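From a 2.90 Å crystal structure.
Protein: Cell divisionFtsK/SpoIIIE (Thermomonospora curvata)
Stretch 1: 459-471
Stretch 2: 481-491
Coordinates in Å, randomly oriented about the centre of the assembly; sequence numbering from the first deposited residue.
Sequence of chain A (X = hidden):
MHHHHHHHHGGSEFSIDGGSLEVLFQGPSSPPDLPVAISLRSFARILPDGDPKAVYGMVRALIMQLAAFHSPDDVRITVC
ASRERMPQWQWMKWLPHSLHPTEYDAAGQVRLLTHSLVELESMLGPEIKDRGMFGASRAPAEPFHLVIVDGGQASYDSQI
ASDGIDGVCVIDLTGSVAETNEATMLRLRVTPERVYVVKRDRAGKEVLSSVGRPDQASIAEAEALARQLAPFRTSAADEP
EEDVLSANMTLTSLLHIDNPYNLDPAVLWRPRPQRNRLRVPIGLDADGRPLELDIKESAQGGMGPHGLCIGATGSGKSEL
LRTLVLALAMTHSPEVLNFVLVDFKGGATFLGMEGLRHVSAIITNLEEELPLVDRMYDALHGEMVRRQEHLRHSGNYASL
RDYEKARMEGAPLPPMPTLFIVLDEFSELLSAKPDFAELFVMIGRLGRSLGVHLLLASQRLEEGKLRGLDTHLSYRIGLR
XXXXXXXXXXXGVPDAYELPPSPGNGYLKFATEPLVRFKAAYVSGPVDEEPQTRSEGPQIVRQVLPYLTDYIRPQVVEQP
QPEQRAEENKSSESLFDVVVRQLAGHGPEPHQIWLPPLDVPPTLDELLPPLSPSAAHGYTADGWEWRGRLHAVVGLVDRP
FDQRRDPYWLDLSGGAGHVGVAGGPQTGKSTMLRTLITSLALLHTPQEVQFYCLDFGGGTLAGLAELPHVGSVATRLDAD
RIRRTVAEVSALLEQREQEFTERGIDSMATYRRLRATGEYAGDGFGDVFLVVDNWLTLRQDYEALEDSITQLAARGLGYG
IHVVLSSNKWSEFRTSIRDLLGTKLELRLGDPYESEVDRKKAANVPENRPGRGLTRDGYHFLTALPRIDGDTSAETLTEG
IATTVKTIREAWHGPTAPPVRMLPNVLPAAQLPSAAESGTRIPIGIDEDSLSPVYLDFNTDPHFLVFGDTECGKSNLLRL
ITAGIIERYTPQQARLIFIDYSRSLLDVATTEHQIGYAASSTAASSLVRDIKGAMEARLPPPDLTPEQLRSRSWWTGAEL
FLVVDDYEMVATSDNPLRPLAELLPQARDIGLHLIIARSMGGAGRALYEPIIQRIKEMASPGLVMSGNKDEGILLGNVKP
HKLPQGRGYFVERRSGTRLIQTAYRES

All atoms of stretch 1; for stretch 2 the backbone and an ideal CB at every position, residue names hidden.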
# COMPACT_ATOMS: atom_id res chain seq x y z
N GLN A 459 5.09 41.00 -18.25
CA GLN A 459 6.20 41.93 -18.26
C GLN A 459 6.57 42.28 -19.70
O GLN A 459 6.84 43.43 -20.02
CB GLN A 459 7.40 41.35 -17.52
CG GLN A 459 8.62 42.24 -17.49
CD GLN A 459 9.76 41.62 -16.71
OE1 GLN A 459 9.59 41.25 -15.55
NE2 GLN A 459 10.92 41.51 -17.34
N ARG A 460 6.58 41.26 -20.55
CA ARG A 460 6.92 41.45 -21.96
C ARG A 460 6.16 40.46 -22.85
O ARG A 460 5.84 39.35 -22.42
CB ARG A 460 8.42 41.31 -22.18
CG ARG A 460 8.84 41.49 -23.62
CD ARG A 460 10.33 41.58 -23.80
NE ARG A 460 11.03 41.91 -22.57
CZ ARG A 460 12.35 41.93 -22.45
NH1 ARG A 460 13.11 41.64 -23.50
NH2 ARG A 460 12.92 42.25 -21.30
N LEU A 461 5.87 40.88 -24.08
CA LEU A 461 5.06 40.10 -25.00
C LEU A 461 5.70 39.95 -26.38
O LEU A 461 6.47 40.80 -26.81
CB LEU A 461 3.69 40.76 -25.14
CG LEU A 461 2.54 39.92 -25.70
CD1 LEU A 461 2.18 38.82 -24.71
CD2 LEU A 461 1.33 40.79 -25.99
N GLU A 462 5.39 38.84 -27.05
CA GLU A 462 5.70 38.68 -28.47
C GLU A 462 4.41 38.30 -29.21
O GLU A 462 3.54 37.62 -28.66
CB GLU A 462 6.78 37.62 -28.69
CG GLU A 462 7.73 37.43 -27.52
CD GLU A 462 9.11 36.96 -27.96
OE1 GLU A 462 9.24 36.58 -29.14
OE2 GLU A 462 10.04 36.98 -27.14
N GLU A 463 4.30 38.75 -30.46
CA GLU A 463 3.04 38.75 -31.21
C GLU A 463 2.38 37.38 -31.36
O GLU A 463 1.15 37.28 -31.44
CB GLU A 463 3.25 39.39 -32.59
CG GLU A 463 4.22 38.65 -33.52
CD GLU A 463 4.39 39.37 -34.85
OE1 GLU A 463 3.47 40.12 -35.24
OE2 GLU A 463 5.45 39.19 -35.50
N GLY A 464 3.20 36.33 -31.37
CA GLY A 464 2.70 34.99 -31.55
C GLY A 464 1.83 34.50 -30.40
O GLY A 464 0.96 33.65 -30.60
N LYS A 465 2.04 35.06 -29.22
CA LYS A 465 1.34 34.62 -28.01
C LYS A 465 -0.16 34.92 -28.05
O LYS A 465 -0.94 34.26 -27.36
CB LYS A 465 1.96 35.27 -26.78
CG LYS A 465 3.42 34.95 -26.57
CD LYS A 465 3.63 33.47 -26.31
CE LYS A 465 5.10 33.15 -26.11
NZ LYS A 465 5.69 33.90 -24.96
N LEU A 466 -0.55 35.90 -28.84
CA LEU A 466 -1.94 36.34 -28.88
C LEU A 466 -2.73 35.66 -30.00
O LEU A 466 -3.70 36.22 -30.51
CB LEU A 466 -2.02 37.86 -29.05
CG LEU A 466 -1.22 38.69 -28.05
CD1 LEU A 466 -1.45 40.18 -28.29
CD2 LEU A 466 -1.56 38.32 -26.62
N ARG A 467 -2.31 34.46 -30.38
CA ARG A 467 -2.99 33.73 -31.44
C ARG A 467 -4.38 33.28 -31.01
O ARG A 467 -4.54 32.56 -30.03
CB ARG A 467 -2.14 32.53 -31.90
CG ARG A 467 -1.82 31.51 -30.82
CD ARG A 467 -0.99 30.37 -31.38
NE ARG A 467 -1.71 29.62 -32.41
CZ ARG A 467 -1.19 28.63 -33.12
NH1 ARG A 467 0.07 28.25 -32.91
NH2 ARG A 467 -1.92 28.01 -34.04
N GLY A 468 -5.39 33.73 -31.74
CA GLY A 468 -6.77 33.40 -31.43
C GLY A 468 -7.25 34.06 -30.15
O GLY A 468 -8.32 33.73 -29.62
N LEU A 469 -6.46 35.00 -29.64
CA LEU A 469 -6.78 35.71 -28.40
C LEU A 469 -6.93 37.20 -28.65
O LEU A 469 -7.60 37.90 -27.89
CB LEU A 469 -5.70 35.47 -27.35
CG LEU A 469 -5.84 34.27 -26.40
CD1 LEU A 469 -5.85 32.96 -27.15
CD2 LEU A 469 -4.73 34.29 -25.36
N ASP A 470 -6.32 37.68 -29.73
CA ASP A 470 -6.28 39.10 -30.04
C ASP A 470 -7.68 39.68 -30.26
O ASP A 470 -7.91 40.87 -30.06
CB ASP A 470 -5.41 39.36 -31.27
CG ASP A 470 -5.06 40.82 -31.44
OD1 ASP A 470 -5.84 41.55 -32.10
OD2 ASP A 470 -4.01 41.24 -30.93
N THR A 471 -8.61 38.82 -30.68
CA THR A 471 -9.98 39.25 -30.93
C THR A 471 -10.76 39.41 -29.63
O THR A 471 -11.50 40.38 -29.46
CB THR A 471 -10.72 38.24 -31.84
OG1 THR A 471 -9.97 38.06 -33.05
CG2 THR A 471 -12.11 38.75 -32.18
N UNK A 481 6.60 49.86 -22.33
CA UNK A 481 7.02 48.57 -22.88
C UNK A 481 8.53 48.51 -23.06
O UNK A 481 9.24 49.50 -22.86
CB UNK A 481 6.32 48.31 -24.22
N UNK A 482 9.03 47.33 -23.43
CA UNK A 482 10.46 47.13 -23.62
C UNK A 482 10.90 47.57 -25.01
O UNK A 482 11.91 48.25 -25.17
CB UNK A 482 10.83 45.66 -23.39
N UNK A 483 10.14 47.17 -26.03
CA UNK A 483 10.46 47.52 -27.40
C UNK A 483 9.34 48.31 -28.05
O UNK A 483 8.25 48.43 -27.49
CB UNK A 483 10.75 46.26 -28.21
N UNK A 484 9.61 48.85 -29.23
CA UNK A 484 8.62 49.63 -29.95
C UNK A 484 7.53 48.73 -30.52
O UNK A 484 6.37 49.12 -30.58
CB UNK A 484 9.29 50.43 -31.07
N UNK A 485 7.91 47.53 -30.93
CA UNK A 485 6.97 46.60 -31.56
C UNK A 485 5.97 46.03 -30.55
O UNK A 485 4.80 45.83 -30.87
CB UNK A 485 7.73 45.46 -32.23
N UNK A 486 6.44 45.78 -29.33
CA UNK A 486 5.57 45.28 -28.27
C UNK A 486 4.52 46.32 -27.91
O UNK A 486 3.37 45.98 -27.61
CB UNK A 486 6.39 44.90 -27.03
N UNK A 487 4.92 47.58 -27.94
CA UNK A 487 3.98 48.68 -27.77
C UNK A 487 2.97 48.69 -28.91
O UNK A 487 1.81 49.04 -28.72
CB UNK A 487 4.72 50.02 -27.70
N UNK A 488 3.42 48.28 -30.09
CA UNK A 488 2.57 48.28 -31.27
C UNK A 488 1.53 47.16 -31.26
O UNK A 488 0.36 47.39 -31.53
CB UNK A 488 3.44 48.16 -32.53
N UNK A 489 1.97 45.95 -30.94
CA UNK A 489 1.10 44.78 -31.01
C UNK A 489 -0.05 44.85 -30.01
O UNK A 489 -1.03 44.11 -30.12
CB UNK A 489 1.92 43.51 -30.77
N UNK A 490 0.06 45.74 -29.03
CA UNK A 490 -0.96 45.88 -28.00
C UNK A 490 -1.68 47.23 -28.07
O UNK A 490 -2.63 47.46 -27.33
CB UNK A 490 -0.33 45.70 -26.62
N UNK A 491 -1.23 48.11 -28.94
CA UNK A 491 -1.84 49.43 -29.06
C UNK A 491 -2.01 49.85 -30.52
O UNK A 491 -3.02 50.45 -30.89
CB UNK A 491 -1.00 50.47 -28.32

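Position 481 has phi/psi of -85/173, and its CB points sideways with nothing of stretch 1 within 5.5 Å. Many side chains would fit. It is Thr-481, whose OG1 donates a hydrogen bond to the backbone O of residue 483 at 2.9 Å.

Position 482 points its CB toward stretch 1, 3.8 Å from Arg-460 NE. Arg-460 offers a flat, positively charged guanidinium. An aromatic ring could lie on it, an acidic group could pair with it, and an aliphatic chain could pack there. The residue is Phe-482. Its ring stacks on the guanidinium, with planes at 8° and centres 3.7 Å apart. Arg-460 CZ sits over the ring face, 14° off the normal, so the contact is also a cation-pi interaction.

Position 483 points sideways and precedes a helix. Its phi/psi of -120/170 suits an N-cap, where serine, threonine, aspartate or asparagine are common. It is Ser-483. Its OG accepts from the backbone N of residue 486 at 3.2 Å, a capping bond.

Position 484, in the first turn, is out of reach, and stretch 1 sets no demand. It is Ala-484.

Position 485 points toward stretch 1, but its CB has nothing within 5.5 Å. A long, flexible chain could cross part of the gap. Met-485 does so in part: its SD comes to 4.9 Å from Glu-463 OE2, too far for close contact.

Position 486 points toward stretch 1, its CB 4.1 Å from Leu-461 O and 5.4 Å from Arg-460 CG. A chain here may pass close to a carbonyl oxygen. A donor such as glutamine or lysine could use that oxygen, while an acid would answer the arginine's charge. It is Glu-486. Its CG lies 3.2 Å from Leu-461 O, and OE2 reaches 3.0 Å from Arg-460 CD. OE2 remains 4.2 Å from Arg-460 NE, so the opposite charges are near but form no salt bridge.

Positions 487 and 488 are helical and out of reach, so stretch 1 does not select their side chains. They are Ser-487 and Arg-488.

Position 489 points toward stretch 1, its CB 4.7 Å from Glu-463 CB and 5.3 Å from Leu-466 CD1. These carbons favour a compact aliphatic group such as valine, isoleucine or alanine. It is Val-489. CG1 lies 4.0 Å from Glu-463 CB, and CG2 lies 4.5 Å from Leu-461 CD2.

Position 490 points sideways, its CB 5.2 Å from Leu-461 CD2. Another apolar chain would suit. Val-490 places CG1 3.8 Å from that same Leu-461 CD2.

Position 491 is out of reach and unconstrained by stretch 1. It is Leu-491.

Stretch 2, residues 481-491: TFSAMESRVVL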
# COMPACT_ATOMS: atom_id res chain seq x y z
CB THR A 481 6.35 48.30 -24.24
OG1 THR A 481 6.73 49.32 -25.18
CG2 THR A 481 4.84 48.29 -24.10
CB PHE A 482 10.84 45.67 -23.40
CG PHE A 482 12.30 45.38 -23.59
CD1 PHE A 482 13.19 45.54 -22.54
CD2 PHE A 482 12.79 44.95 -24.81
CE1 PHE A 482 14.53 45.28 -22.70
CE2 PHE A 482 14.13 44.69 -24.98
CZ PHE A 482 15.01 44.85 -23.93
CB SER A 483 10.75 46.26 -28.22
OG SER A 483 9.55 45.63 -28.63
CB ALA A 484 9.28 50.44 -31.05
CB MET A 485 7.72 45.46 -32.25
CG MET A 485 6.82 44.39 -32.84
SD MET A 485 7.71 43.26 -33.93
CE MET A 485 9.08 42.79 -32.88
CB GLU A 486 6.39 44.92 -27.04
CG GLU A 486 7.37 43.80 -27.29
CD GLU A 486 8.30 43.58 -26.13
OE1 GLU A 486 8.09 44.22 -25.08
OE2 GLU A 486 9.25 42.78 -26.27
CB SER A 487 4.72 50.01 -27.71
OG SER A 487 3.82 51.10 -27.82
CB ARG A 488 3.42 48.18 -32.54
CG ARG A 488 4.27 49.41 -32.81
CD ARG A 488 5.16 49.20 -34.02
NE ARG A 488 4.37 49.03 -35.24
CZ ARG A 488 3.90 50.04 -35.97
NH1 ARG A 488 4.14 51.29 -35.60
NH2 ARG A 488 3.20 49.80 -37.07
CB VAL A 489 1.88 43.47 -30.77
CG1 VAL A 489 2.94 43.29 -31.84
CG2 VAL A 489 2.50 43.46 -29.39
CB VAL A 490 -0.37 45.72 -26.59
CG1 VAL A 490 0.42 44.43 -26.49
CG2 VAL A 490 0.51 46.92 -26.25
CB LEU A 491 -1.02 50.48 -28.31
CG LEU A 491 -0.86 50.32 -26.80
CD1 LEU A 491 0.08 51.37 -26.24
CD2 LEU A 491 -2.20 50.38 -26.10
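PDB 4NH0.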